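Local coordinates for TT1561 protein (Thermus thermophilus, PDB 1UF3) that is of unknown function but binds calcium and belongs, by family, to the predicted phosphoesterases of the calcineurin superfamily, at residues A[7-12]-A[25-30]; A[57-62]-A[66-71]; A[102-107]-A[150-155]; A[111-116]-A[138-143]. All coordinates share one frame; numbering follows the deposited sequence.

Contact 1 (A[7-12]-A[25-30])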
loop_
_atom_site.group_PDB
_atom_site.type_symbol
_atom_site.label_atom_id
_atom_site.label_comp_id
_atom_site.label_asym_id
_atom_site.label_seq_id
_atom_site.Cartn_x
_atom_site.Cartn_y
_atom_site.Cartn_z
ATOM N N TYR A 7 10.474 12.861 -5.434
ATOM C CA TYR A 7 10.699 13.947 -4.492
ATOM C C TYR A 7 11.859 13.659 -3.567
ATOM O O TYR A 7 11.960 12.571 -2.995
ATOM C CB TYR A 7 9.437 14.203 -3.671
ATOM C CG TYR A 7 8.281 14.592 -4.535
ATOM C CD1 TYR A 7 7.417 13.622 -5.064
ATOM C CD2 TYR A 7 8.104 15.927 -4.918
ATOM C CE1 TYR A 7 6.410 13.975 -5.953
ATOM C CE2 TYR A 7 7.108 16.287 -5.816
ATOM C CZ TYR A 7 6.264 15.304 -6.334
ATOM O OH TYR A 7 5.312 15.660 -7.254
ATOM N N ILE A 8 12.743 14.638 -3.429
ATOM C CA ILE A 8 13.906 14.495 -2.577
ATOM C C ILE A 8 13.939 15.575 -1.511
ATOM O O ILE A 8 13.868 16.778 -1.831
ATOM C CB ILE A 8 15.177 14.599 -3.387
ATOM C CG1 ILE A 8 15.234 13.498 -4.450
ATOM C CG2 ILE A 8 16.372 14.526 -2.491
ATOM C CD1 ILE A 8 16.311 13.798 -5.465
ATOM N N LEU A 9 14.024 15.146 -0.248
ATOM C CA LEU A 9 14.130 16.063 0.890
ATOM C C LEU A 9 15.638 16.344 0.999
ATOM O O LEU A 9 16.460 15.414 1.111
ATOM C CB LEU A 9 13.597 15.383 2.158
ATOM C CG LEU A 9 13.547 16.202 3.444
ATOM C CD1 LEU A 9 12.684 17.431 3.229
ATOM C CD2 LEU A 9 12.979 15.325 4.578
ATOM N N ALA A 10 16.008 17.618 0.933
ATOM C CA ALA A 10 17.417 18.000 0.948
ATOM C C ALA A 10 17.789 19.185 1.851
ATOM O O ALA A 10 16.959 20.030 2.156
ATOM C CB ALA A 10 17.861 18.295 -0.478
ATOM N N THR A 11 19.053 19.224 2.248
ATOM C CA THR A 11 19.576 20.276 3.111
ATOM C C THR A 11 21.078 20.092 3.174
ATOM O O THR A 11 21.619 19.067 2.702
ATOM C CB THR A 11 19.002 20.182 4.543
ATOM O OG1 THR A 11 19.351 21.364 5.267
ATOM C CG2 THR A 11 19.592 18.979 5.286
ATOM N N SER A 12 21.758 21.075 3.762
ATOM C CA SER A 12 23.212 21.027 3.886
ATOM C C SER A 12 23.717 21.600 5.208
ATOM O O SER A 12 22.971 22.171 5.987
ATOM C CB SER A 12 23.859 21.828 2.759
ATOM O OG SER A 12 23.519 23.205 2.916
ATOM N N VAL A 25 14.363 14.967 9.750
ATOM C CA VAL A 25 14.015 13.571 9.492
ATOM C C VAL A 25 12.518 13.331 9.654
ATOM O O VAL A 25 11.913 12.614 8.848
ATOM C CB VAL A 25 14.819 12.633 10.424
ATOM C CG1 VAL A 25 14.270 11.217 10.377
ATOM C CG2 VAL A 25 16.274 12.646 9.999
ATOM N N LYS A 26 11.912 13.935 10.675
ATOM C CA LYS A 26 10.479 13.775 10.897
ATOM C C LYS A 26 9.595 14.475 9.862
ATOM O O LYS A 26 8.374 14.342 9.886
ATOM C CB LYS A 26 10.102 14.263 12.289
ATOM C CG LYS A 26 10.739 13.459 13.379
ATOM C CD LYS A 26 10.013 13.668 14.692
ATOM C CE LYS A 26 10.613 12.813 15.785
ATOM N NZ LYS A 26 9.975 13.105 17.105
ATOM N N LEU A 27 10.212 15.212 8.949
ATOM C CA LEU A 27 9.470 15.904 7.907
ATOM C C LEU A 27 9.155 14.964 6.752
ATOM O O LEU A 27 8.186 15.169 6.021
ATOM C CB LEU A 27 10.295 17.038 7.303
ATOM C CG LEU A 27 10.835 18.205 8.103
ATOM C CD1 LEU A 27 11.714 19.003 7.169
ATOM C CD2 LEU A 27 9.712 19.058 8.634
ATOM N N ALA A 28 10.012 13.963 6.572
ATOM C CA ALA A 28 9.877 13.043 5.459
ATOM C C ALA A 28 8.519 12.366 5.297
ATOM O O ALA A 28 7.958 12.396 4.215
ATOM C CB ALA A 28 11.009 11.989 5.508
ATOM N N PRO A 29 7.960 11.768 6.366
ATOM C CA PRO A 29 6.659 11.125 6.155
ATOM C C PRO A 29 5.576 12.126 5.812
ATOM O O PRO A 29 4.699 11.853 5.002
ATOM C CB PRO A 29 6.377 10.416 7.488
ATOM C CG PRO A 29 7.756 10.176 8.066
ATOM C CD PRO A 29 8.481 11.486 7.715
ATOM N N ASP A 30 5.619 13.291 6.440
ATOM C CA ASP A 30 4.591 14.268 6.158
ATOM C C ASP A 30 4.674 14.798 4.721
ATOM O O ASP A 30 3.644 15.057 4.111
ATOM C CB ASP A 30 4.650 15.421 7.160
ATOM C CG ASP A 30 3.534 16.418 6.951
ATOM O OD1 ASP A 30 3.841 17.585 6.658
ATOM O OD2 ASP A 30 2.351 16.037 7.067
#

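Contact 2 (A[57-62]-A[66-71])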
loop_
_atom_site.group_PDB
_atom_site.type_symbol
_atom_site.label_atom_id
_atom_site.label_comp_id
_atom_site.label_asym_id
_atom_site.label_seq_id
_atom_site.Cartn_x
_atom_site.Cartn_y
_atom_site.Cartn_z
ATOM N N ARG A 57 22.420 7.731 13.785
ATOM C CA ARG A 57 21.337 7.010 14.443
ATOM C C ARG A 57 20.019 7.749 14.200
ATOM O O ARG A 57 18.976 7.136 13.929
ATOM C CB ARG A 57 21.615 6.914 15.943
ATOM C CG ARG A 57 20.575 6.129 16.699
ATOM C CD ARG A 57 21.162 4.852 17.285
ATOM N NE ARG A 57 20.096 3.963 17.755
ATOM C CZ ARG A 57 20.286 2.735 18.229
ATOM N NH1 ARG A 57 21.512 2.228 18.309
ATOM N NH2 ARG A 57 19.240 2.010 18.612
ATOM N N ILE A 58 20.071 9.073 14.311
ATOM C CA ILE A 58 18.898 9.915 14.095
ATOM C C ILE A 58 18.496 9.897 12.616
ATOM O O ILE A 58 17.324 9.777 12.305
ATOM C CB ILE A 58 19.181 11.385 14.560
ATOM C CG1 ILE A 58 18.963 11.479 16.073
ATOM C CG2 ILE A 58 18.282 12.392 13.811
ATOM C CD1 ILE A 58 19.639 12.675 16.721
ATOM N N LEU A 59 19.470 9.987 11.716
ATOM C CA LEU A 59 19.169 9.977 10.280
ATOM C C LEU A 59 18.570 8.641 9.849
ATOM O O LEU A 59 17.689 8.596 8.989
ATOM C CB LEU A 59 20.430 10.231 9.476
ATOM C CG LEU A 59 20.364 10.974 8.140
ATOM C CD1 LEU A 59 21.582 10.571 7.346
ATOM C CD2 LEU A 59 19.108 10.676 7.371
ATOM N N SER A 60 19.044 7.562 10.478
ATOM C CA SER A 60 18.587 6.200 10.178
ATOM C C SER A 60 17.098 5.978 10.433
ATOM O O SER A 60 16.505 5.045 9.882
ATOM C CB SER A 60 19.402 5.173 10.986
ATOM O OG SER A 60 18.915 5.083 12.327
ATOM N N GLU A 61 16.483 6.828 11.250
ATOM C CA GLU A 61 15.057 6.700 11.548
ATOM C C GLU A 61 14.148 6.937 10.327
ATOM O O GLU A 61 12.997 6.486 10.291
ATOM C CB GLU A 61 14.665 7.687 12.651
ATOM C CG GLU A 61 15.405 7.465 13.974
ATOM C CD GLU A 61 14.589 6.666 14.967
ATOM O OE1 GLU A 61 13.992 5.639 14.559
ATOM O OE2 GLU A 61 14.551 7.060 16.156
ATOM N N ALA A 62 14.661 7.667 9.346
ATOM C CA ALA A 62 13.909 7.965 8.129
ATOM C C ALA A 62 13.408 6.727 7.379
ATOM O O ALA A 62 12.285 6.723 6.875
ATOM C CB ALA A 62 14.772 8.785 7.193
ATOM N N THR A 66 18.955 7.325 1.210
ATOM C CA THR A 66 19.602 8.545 1.697
ATOM C C THR A 66 21.046 8.626 1.230
ATOM O O THR A 66 21.793 7.656 1.307
ATOM C CB THR A 66 19.553 8.599 3.246
ATOM O OG1 THR A 66 18.189 8.541 3.668
ATOM C CG2 THR A 66 20.177 9.888 3.794
ATOM N N ALA A 67 21.443 9.788 0.725
ATOM C CA ALA A 67 22.810 9.941 0.271
ATOM C C ALA A 67 23.395 11.178 0.905
ATOM O O ALA A 67 22.706 12.176 1.101
ATOM C CB ALA A 67 22.868 10.066 -1.264
ATOM N N TYR A 68 24.683 11.125 1.200
ATOM C CA TYR A 68 25.330 12.271 1.805
ATOM C C TYR A 68 26.808 12.320 1.482
ATOM O O TYR A 68 27.403 11.312 1.056
ATOM C CB TYR A 68 25.101 12.275 3.345
ATOM C CG TYR A 68 25.098 10.899 4.008
ATOM C CD1 TYR A 68 23.895 10.265 4.355
ATOM C CD2 TYR A 68 26.291 10.208 4.233
ATOM C CE1 TYR A 68 23.887 8.945 4.913
ATOM C CE2 TYR A 68 26.296 8.898 4.782
ATOM C CZ TYR A 68 25.094 8.281 5.107
ATOM O OH TYR A 68 25.112 6.971 5.543
ATOM N N VAL A 69 27.387 13.516 1.605
ATOM C CA VAL A 69 28.818 13.702 1.406
ATOM C C VAL A 69 29.272 14.588 2.579
ATOM O O VAL A 69 28.486 15.360 3.146
ATOM C CB VAL A 69 29.171 14.365 0.055
ATOM C CG1 VAL A 69 28.643 13.516 -1.090
ATOM C CG2 VAL A 69 28.624 15.771 -0.009
ATOM N N PRO A 70 30.534 14.462 2.976
ATOM C CA PRO A 70 31.037 15.263 4.094
ATOM C C PRO A 70 31.434 16.677 3.657
ATOM O O PRO A 70 31.576 16.956 2.454
ATOM C CB PRO A 70 32.226 14.444 4.568
ATOM C CG PRO A 70 32.808 13.956 3.247
ATOM C CD PRO A 70 31.586 13.571 2.431
ATOM N N GLY A 71 31.601 17.564 4.637
ATOM C CA GLY A 71 32.007 18.932 4.344
ATOM C C GLY A 71 33.474 19.155 4.677
ATOM O O GLY A 71 34.165 18.226 5.119
HETATM O O HOH W 1 18.376 7.858 6.562
#

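Contact 3 (A[102-107]-A[150-155])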
loop_
_atom_site.group_PDB
_atom_site.type_symbol
_atom_site.label_atom_id
_atom_site.label_comp_id
_atom_site.label_asym_id
_atom_site.label_seq_id
_atom_site.Cartn_x
_atom_site.Cartn_y
_atom_site.Cartn_z
ATOM N N THR A 102 25.901 5.120 -5.938
ATOM C CA THR A 102 24.847 4.155 -5.656
ATOM C C THR A 102 23.715 4.445 -6.647
ATOM O O THR A 102 23.722 5.505 -7.275
ATOM C CB THR A 102 24.322 4.243 -4.204
ATOM O OG1 THR A 102 23.431 3.147 -3.969
ATOM C CG2 THR A 102 23.593 5.541 -3.951
ATOM N N PHE A 103 22.775 3.506 -6.812
ATOM C CA PHE A 103 21.641 3.719 -7.715
ATOM C C PHE A 103 20.363 3.838 -6.931
ATOM O O PHE A 103 20.141 3.108 -5.964
ATOM C CB PHE A 103 21.420 2.554 -8.700
ATOM C CG PHE A 103 22.471 2.418 -9.743
ATOM C CD1 PHE A 103 23.417 1.401 -9.654
ATOM C CD2 PHE A 103 22.489 3.263 -10.852
ATOM C CE1 PHE A 103 24.362 1.226 -10.657
ATOM C CE2 PHE A 103 23.425 3.103 -11.854
ATOM C CZ PHE A 103 24.370 2.082 -11.769
ATOM N N TRP A 104 19.515 4.768 -7.345
ATOM C CA TRP A 104 18.220 4.919 -6.722
ATOM C C TRP A 104 17.218 4.501 -7.796
ATOM O O TRP A 104 17.535 4.533 -8.986
ATOM C CB TRP A 104 17.946 6.359 -6.354
ATOM C CG TRP A 104 18.520 6.802 -5.056
ATOM C CD1 TRP A 104 19.183 6.039 -4.133
ATOM C CD2 TRP A 104 18.511 8.138 -4.546
ATOM N NE1 TRP A 104 19.594 6.827 -3.077
ATOM C CE2 TRP A 104 19.194 8.119 -3.305
ATOM C CE3 TRP A 104 17.997 9.356 -5.023
ATOM C CZ2 TRP A 104 19.381 9.276 -2.529
ATOM C CZ3 TRP A 104 18.184 10.514 -4.251
ATOM C CH2 TRP A 104 18.872 10.459 -3.021
ATOM N N ARG A 105 16.023 4.111 -7.387
ATOM C CA ARG A 105 15.028 3.716 -8.370
ATOM C C ARG A 105 14.607 4.923 -9.232
ATOM O O ARG A 105 14.317 6.014 -8.718
ATOM C CB ARG A 105 13.805 3.110 -7.696
ATOM C CG ARG A 105 12.956 2.384 -8.705
ATOM C CD ARG A 105 11.967 1.438 -8.090
ATOM N NE ARG A 105 11.127 0.888 -9.146
ATOM C CZ ARG A 105 9.998 0.221 -8.937
ATOM N NH1 ARG A 105 9.565 0.012 -7.694
ATOM N NH2 ARG A 105 9.303 -0.222 -9.972
ATOM N N GLY A 106 14.592 4.713 -10.540
ATOM C CA GLY A 106 14.245 5.788 -11.451
ATOM C C GLY A 106 14.534 5.342 -12.869
ATOM O O GLY A 106 13.629 5.316 -13.688
ATOM N N PRO A 107 15.779 4.962 -13.186
ATOM C CA PRO A 107 16.906 4.946 -12.246
ATOM C C PRO A 107 17.717 6.244 -12.202
ATOM O O PRO A 107 17.639 7.069 -13.119
ATOM C CB PRO A 107 17.756 3.785 -12.748
ATOM C CG PRO A 107 17.555 3.859 -14.245
ATOM C CD PRO A 107 16.089 4.201 -14.410
ATOM N N PRO A 150 20.672 8.738 -15.770
ATOM C CA PRO A 150 20.599 10.160 -15.437
ATOM C C PRO A 150 21.433 10.248 -14.132
ATOM O O PRO A 150 21.284 9.386 -13.253
ATOM C CB PRO A 150 19.120 10.372 -15.146
ATOM C CG PRO A 150 18.435 9.301 -16.006
ATOM C CD PRO A 150 19.328 8.123 -15.864
ATOM N N LYS A 151 22.295 11.259 -13.999
ATOM C CA LYS A 151 23.137 11.407 -12.794
ATOM C C LYS A 151 22.706 12.479 -11.786
ATOM O O LYS A 151 22.152 13.523 -12.161
ATOM C CB LYS A 151 24.586 11.686 -13.198
ATOM C CG LYS A 151 25.232 10.584 -14.026
ATOM C CD LYS A 151 26.565 11.040 -14.606
ATOM C CE LYS A 151 27.083 10.086 -15.664
ATOM N NZ LYS A 151 28.270 10.612 -16.415
ATOM N N ILE A 152 22.935 12.191 -10.500
ATOM C CA ILE A 152 22.636 13.122 -9.401
ATOM C C ILE A 152 23.960 13.259 -8.642
ATOM O O ILE A 152 24.499 12.267 -8.136
ATOM C CB ILE A 152 21.552 12.579 -8.442
ATOM C CG1 ILE A 152 20.206 12.467 -9.175
ATOM C CG2 ILE A 152 21.423 13.512 -7.213
ATOM C CD1 ILE A 152 19.015 12.088 -8.302
ATOM N N PHE A 153 24.503 14.477 -8.615
ATOM C CA PHE A 153 25.775 14.751 -7.959
ATOM C C PHE A 153 25.589 15.499 -6.652
ATOM O O PHE A 153 24.721 16.349 -6.538
ATOM C CB PHE A 153 26.692 15.618 -8.853
ATOM C CG PHE A 153 27.319 14.892 -10.026
ATOM C CD1 PHE A 153 27.125 13.523 -10.237
ATOM C CD2 PHE A 153 28.128 15.583 -10.904
ATOM C CE1 PHE A 153 27.733 12.877 -11.298
ATOM C CE2 PHE A 153 28.745 14.938 -11.978
ATOM C CZ PHE A 153 28.549 13.589 -12.174
ATOM N N LEU A 154 26.427 15.182 -5.674
ATOM C CA LEU A 154 26.396 15.870 -4.379
ATOM C C LEU A 154 27.777 16.468 -4.151
ATOM O O LEU A 154 28.773 15.765 -4.171
ATOM C CB LEU A 154 26.063 14.906 -3.230
ATOM C CG LEU A 154 24.583 14.781 -2.869
ATOM C CD1 LEU A 154 23.860 13.997 -3.968
ATOM C CD2 LEU A 154 24.432 14.089 -1.512
ATOM N N PHE A 155 27.850 17.776 -3.975
ATOM C CA PHE A 155 29.144 18.421 -3.726
ATOM C C PHE A 155 28.955 19.397 -2.581
ATOM O O PHE A 155 27.842 19.881 -2.319
ATOM C CB PHE A 155 29.619 19.303 -4.889
ATOM C CG PHE A 155 29.867 18.592 -6.162
ATOM C CD1 PHE A 155 29.181 18.987 -7.319
ATOM C CD2 PHE A 155 30.866 17.638 -6.256
ATOM C CE1 PHE A 155 29.502 18.448 -8.543
ATOM C CE2 PHE A 155 31.193 17.091 -7.466
ATOM C CZ PHE A 155 30.509 17.501 -8.629
#

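Contact 4 (A[111-116]-A[138-143])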
loop_
_atom_site.group_PDB
_atom_site.type_symbol
_atom_site.label_atom_id
_atom_site.label_comp_id
_atom_site.label_asym_id
_atom_site.label_seq_id
_atom_site.Cartn_x
_atom_site.Cartn_y
_atom_site.Cartn_z
ATOM N N ALA A 111 26.124 10.124 -7.083
ATOM C CA ALA A 111 27.540 10.154 -6.768
ATOM C C ALA A 111 27.926 11.509 -6.191
ATOM O O ALA A 111 27.188 12.496 -6.325
ATOM C CB ALA A 111 28.357 9.893 -8.011
ATOM N N GLY A 112 29.097 11.564 -5.574
ATOM C CA GLY A 112 29.527 12.837 -5.025
ATOM C C GLY A 112 30.999 12.964 -4.710
ATOM O O GLY A 112 31.784 12.007 -4.804
ATOM N N VAL A 113 31.376 14.195 -4.387
ATOM C CA VAL A 113 32.726 14.509 -3.966
ATOM C C VAL A 113 32.515 15.613 -2.912
ATOM O O VAL A 113 32.133 16.748 -3.241
ATOM C CB VAL A 113 33.603 15.012 -5.109
ATOM C CG1 VAL A 113 34.978 15.332 -4.571
ATOM C CG2 VAL A 113 33.723 13.951 -6.208
ATOM N N GLY A 114 32.698 15.236 -1.646
ATOM C CA GLY A 114 32.532 16.162 -0.543
ATOM C C GLY A 114 33.829 16.897 -0.221
ATOM O O GLY A 114 34.791 16.827 -0.977
ATOM N N GLY A 115 33.856 17.594 0.911
ATOM C CA GLY A 115 35.041 18.346 1.289
ATOM C C GLY A 115 35.139 19.594 0.433
ATOM O O GLY A 115 34.238 19.897 -0.349
ATOM N N GLU A 116 36.230 20.329 0.563
ATOM C CA GLU A 116 36.409 21.523 -0.252
ATOM C C GLU A 116 37.093 21.145 -1.543
ATOM O O GLU A 116 38.179 20.594 -1.508
ATOM C CB GLU A 116 37.305 22.534 0.461
ATOM C CG GLU A 116 37.561 23.801 -0.349
ATOM C CD GLU A 116 38.700 24.636 0.226
ATOM O OE1 GLU A 116 38.974 24.524 1.439
ATOM O OE2 GLU A 116 39.317 25.405 -0.543
ATOM N N TYR A 138 39.086 12.923 -11.101
ATOM C CA TYR A 138 39.511 11.535 -11.140
ATOM C C TYR A 138 38.445 10.635 -10.490
ATOM O O TYR A 138 38.223 9.519 -10.946
ATOM C CB TYR A 138 40.865 11.359 -10.427
ATOM C CG TYR A 138 41.477 9.977 -10.615
ATOM C CD1 TYR A 138 42.206 9.668 -11.761
ATOM C CD2 TYR A 138 41.291 8.967 -9.656
ATOM C CE1 TYR A 138 42.741 8.399 -11.960
ATOM C CE2 TYR A 138 41.824 7.680 -9.849
ATOM C CZ TYR A 138 42.544 7.409 -10.999
ATOM O OH TYR A 138 43.096 6.160 -11.200
ATOM N N ARG A 139 37.785 11.114 -9.433
ATOM C CA ARG A 139 36.760 10.312 -8.773
ATOM C C ARG A 139 35.567 10.125 -9.699
ATOM O O ARG A 139 35.018 9.037 -9.808
ATOM C CB ARG A 139 36.214 10.973 -7.490
ATOM C CG ARG A 139 37.201 11.246 -6.363
ATOM C CD ARG A 139 38.078 10.056 -6.032
ATOM N NE ARG A 139 38.961 10.366 -4.911
ATOM C CZ ARG A 139 39.989 9.613 -4.519
ATOM N NH1 ARG A 139 40.290 8.483 -5.152
ATOM N NH2 ARG A 139 40.720 9.987 -3.479
ATOM N N LEU A 140 35.161 11.205 -10.355
ATOM C CA LEU A 140 33.998 11.152 -11.226
ATOM C C LEU A 140 34.170 10.457 -12.566
ATOM O O LEU A 140 33.180 10.043 -13.168
ATOM C CB LEU A 140 33.460 12.558 -11.448
ATOM C CG LEU A 140 33.090 13.257 -10.131
ATOM C CD1 LEU A 140 32.746 14.713 -10.419
ATOM C CD2 LEU A 140 31.919 12.532 -9.441
ATOM N N LYS A 141 35.394 10.293 -13.035
ATOM C CA LYS A 141 35.559 9.653 -14.327
ATOM C C LYS A 141 35.160 8.172 -14.299
ATOM O O LYS A 141 34.884 7.594 -15.348
ATOM C CB LYS A 141 36.996 9.787 -14.849
ATOM C CG LYS A 141 38.001 8.889 -14.168
ATOM C CD LYS A 141 39.268 8.796 -14.981
ATOM C CE LYS A 141 40.291 7.900 -14.294
ATOM N NZ LYS A 141 41.491 7.654 -15.140
ATOM N N ALA A 142 35.135 7.563 -13.113
ATOM C CA ALA A 142 34.743 6.149 -12.997
ATOM C C ALA A 142 33.320 5.940 -13.500
ATOM O O ALA A 142 32.975 4.872 -13.944
ATOM C CB ALA A 142 34.820 5.691 -11.539
ATOM N N LEU A 143 32.504 6.983 -13.443
ATOM C CA LEU A 143 31.117 6.882 -13.848
ATOM C C LEU A 143 30.867 6.685 -15.342
ATOM O O LEU A 143 29.793 6.199 -15.727
ATOM C CB LEU A 143 30.360 8.118 -13.360
ATOM C CG LEU A 143 30.381 8.389 -11.853
ATOM C CD1 LEU A 143 29.641 9.699 -11.569
ATOM C CD2 LEU A 143 29.711 7.239 -11.102
#

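Contact 1 (A[7-12]-A[25-30])
Leu9 of strand 7-12 meets Leu27 and Ala28 of segment 25-30 with the methyl groups at its tip. CB leaves the strand on the side of the helical segment and CG lies anti to the backbone N (chi1 -177°); these two carbons serve to carry the methyls toward segment 25-30. Of the two branches at CG, CD2 makes the closest approaches. It stands 3.8 Å from Ala28 N and 4.0 Å from Ala28 CB, and it reaches Leu27 CB at 4.2 Å. CD1 lies more loosely against Leu27 CD1, at 4.4 Å. CD2 thus rests on the first turn of helix 27-31, on backbone as well as side-chain atoms. Ala28 N is not left without a partner by this apolar neighbour, because it donates to Val25 O at 3.3 Å, a bond that ties the end of helix 18-25 to the next turn. Phe24, Ile36 and Tyr212 surround Leu9 further, and Tyr212 also touches Leu27. At the outer end of the segment, Asp30 forms a salt bridge with Arg3 of a neighbouring subunit. A leucine of a central strand covered by helical segments in this way belongs to the interface between sheet and outer helices in the alpha/beta sandwich of metallophosphoesterases.

Contact 2 (A[57-62]-A[66-71])
The beta-alpha-beta unit formed by strand 35-39, helix 49-59 and strand 66-69 is closed here, where the end of the helix packs on the strand that follows it. Leu59 bridges the two with both of its methyl groups. CD2 meets Thr66 CG2 tip to tip at 3.8 Å, while Leu59 CD1 approaches the CD1-CE1 bond of the Tyr68 ring obliquely, 3.7 Å from Tyr68 CE1. Thr66 and Tyr68 are two apart on the strand and so point to the same side of the sheet, which lets one leucine touch both. In Thr66, OG1 stands beside the backbone N (chi1 -58°), which puts CG2 anti to that nitrogen and toward the leucine and leaves OG1 for polar partners, among them Leu64 O, to which it is hydrogen-bonded. Phe56 meets the Tyr68 ring with planes about 35° apart, and Met94 of strand 94-96 also touches Leu59 and Tyr68; the phenol oxygen is hydrogen-bonded to Glu88.

Several polar groups lie beside this apolar patch. Ser60 OG donates to Arg57 O at 2.6 Å, tilted 33° from the carbonyl plane, and Leu59 O accepts from Ala62 N at 3.2 Å. No direct hydrogen bond joins helix end and strand; instead a water spans them, donating to Leu59 O at 2.6 Å and to Thr66 OG1 at 3.0 Å.

Contact 3 (A[102-107]-A[150-155])
Segments 102-107 and 150-155 do not pair directly: strand 108-118 runs between them, antiparallel to 101-104 and parallel to 151-155, and their nearest CA atoms, in Pro107 and Pro150, are 7.1 Å apart. The backbone bonds go through the intervening strand, where Val110 pairs with Thr102, and Leu109 bonds both Pro150 and Ile152. What remains for the two segments is to touch across that strand at two places.

The first is inside the protein. Trp104 and Ile152 point to the same side of the sheet, and Ile152 CD1 comes within 4.4 Å of Trp104 CE3, meeting the indole obliquely at its six-membered ring. The extended chi2 of the isoleucine (-174°) carries CD1 toward the indole. Trp104 also touches Ala35 of the other sheet and Pro65, so its indole is part of the packing between the two sheets.

The second is nearer the surface, where the chain turns from strand 101-104 into strand 108-118 with a cis peptide between Gly106 and Pro107. Pro107 O sits above the mean plane of the Pro150 ring, displaced past its CD-CG bond, 3.4 Å from Pro150 CD and 3.7 Å from Pro150 CG. Neither proline has an N-H to offer, and CD, next to the ring nitrogen, may carry a slight positive charge that suits a carbonyl oxygen. With no hydrogen bond between the segments, the contact is van der Waals packing plus one weak carbonyl-to-CD approach, while strand 108-118 supplies the backbone bonds.

Contact 4 (A[111-116]-A[138-143])
Ala111 opens the contact by placing its CB 3.8 Å from Leu143 CD1, a methyl-to-methyl touch between strand 108-118 and the 3-10 turn that follows helix 133-140. Gly112, next along, has no side chain, and its backbone pairs with Glu99. Val113 again faces the helix, and one branch does the work: CG2, anti to the carbonyl carbon, is 4.0 Å from Leu140 CD2, the two side chains crossing obliquely. The same methyl lies 4.1 Å from Arg139 CB. It is the start of the arginine chain, CB, that comes closest, for the chain bends at chi2 (-48°) and leads the guanidinium away to a salt bridge between NH2 and Glu99 OE2. Glu99 is a calcium-binding residue of this protein, though the ion is not assigned to it in this chain; a calcium ion lies about 4 Å from the Arg139 side chain. Next come Gly114, whose N is hydrogen-bonded to His98, and Gly115 with a positive phi of 75°.

Leu143 N donates to Leu140 O at 3.1 Å, in a turn from which both leucines reach the strand with their methyl groups. There Leu140 is wedged between Val113, Phe155 of strand 151-155 and Leu175 and His179 of helix 170-179, while Leu143 rests against Phe153 and, with Ala111, against Phe101 of strand 101-104.

Contacts 1 and 2 lie on the six-stranded sheet and are joined through Val25, whose CG1 is 3.7 Å from Ala62 N. Contacts 3 and 4 share the second sheet, with Leu154 N 2.9 Å from Ala111 O. The sheets face each other: Trp104 CZ2 of contact 3 is 3.8 Å from Ala67 CB of contact 2, and Trp104 CZ3 is 4.0 Å from Ile8 CD1 of contact 1. At the strand ends of contacts 2 and 4, Pro70 O and Gly115 N approach to 2.8 Å, probably hydrogen-bonded, in the region where related phosphoesterases carry their metal centre. One calcium ion lies about 9 Å from the side chain of Ala28 in contact 1 and another about 4 Å from that of Arg139 in contact 4.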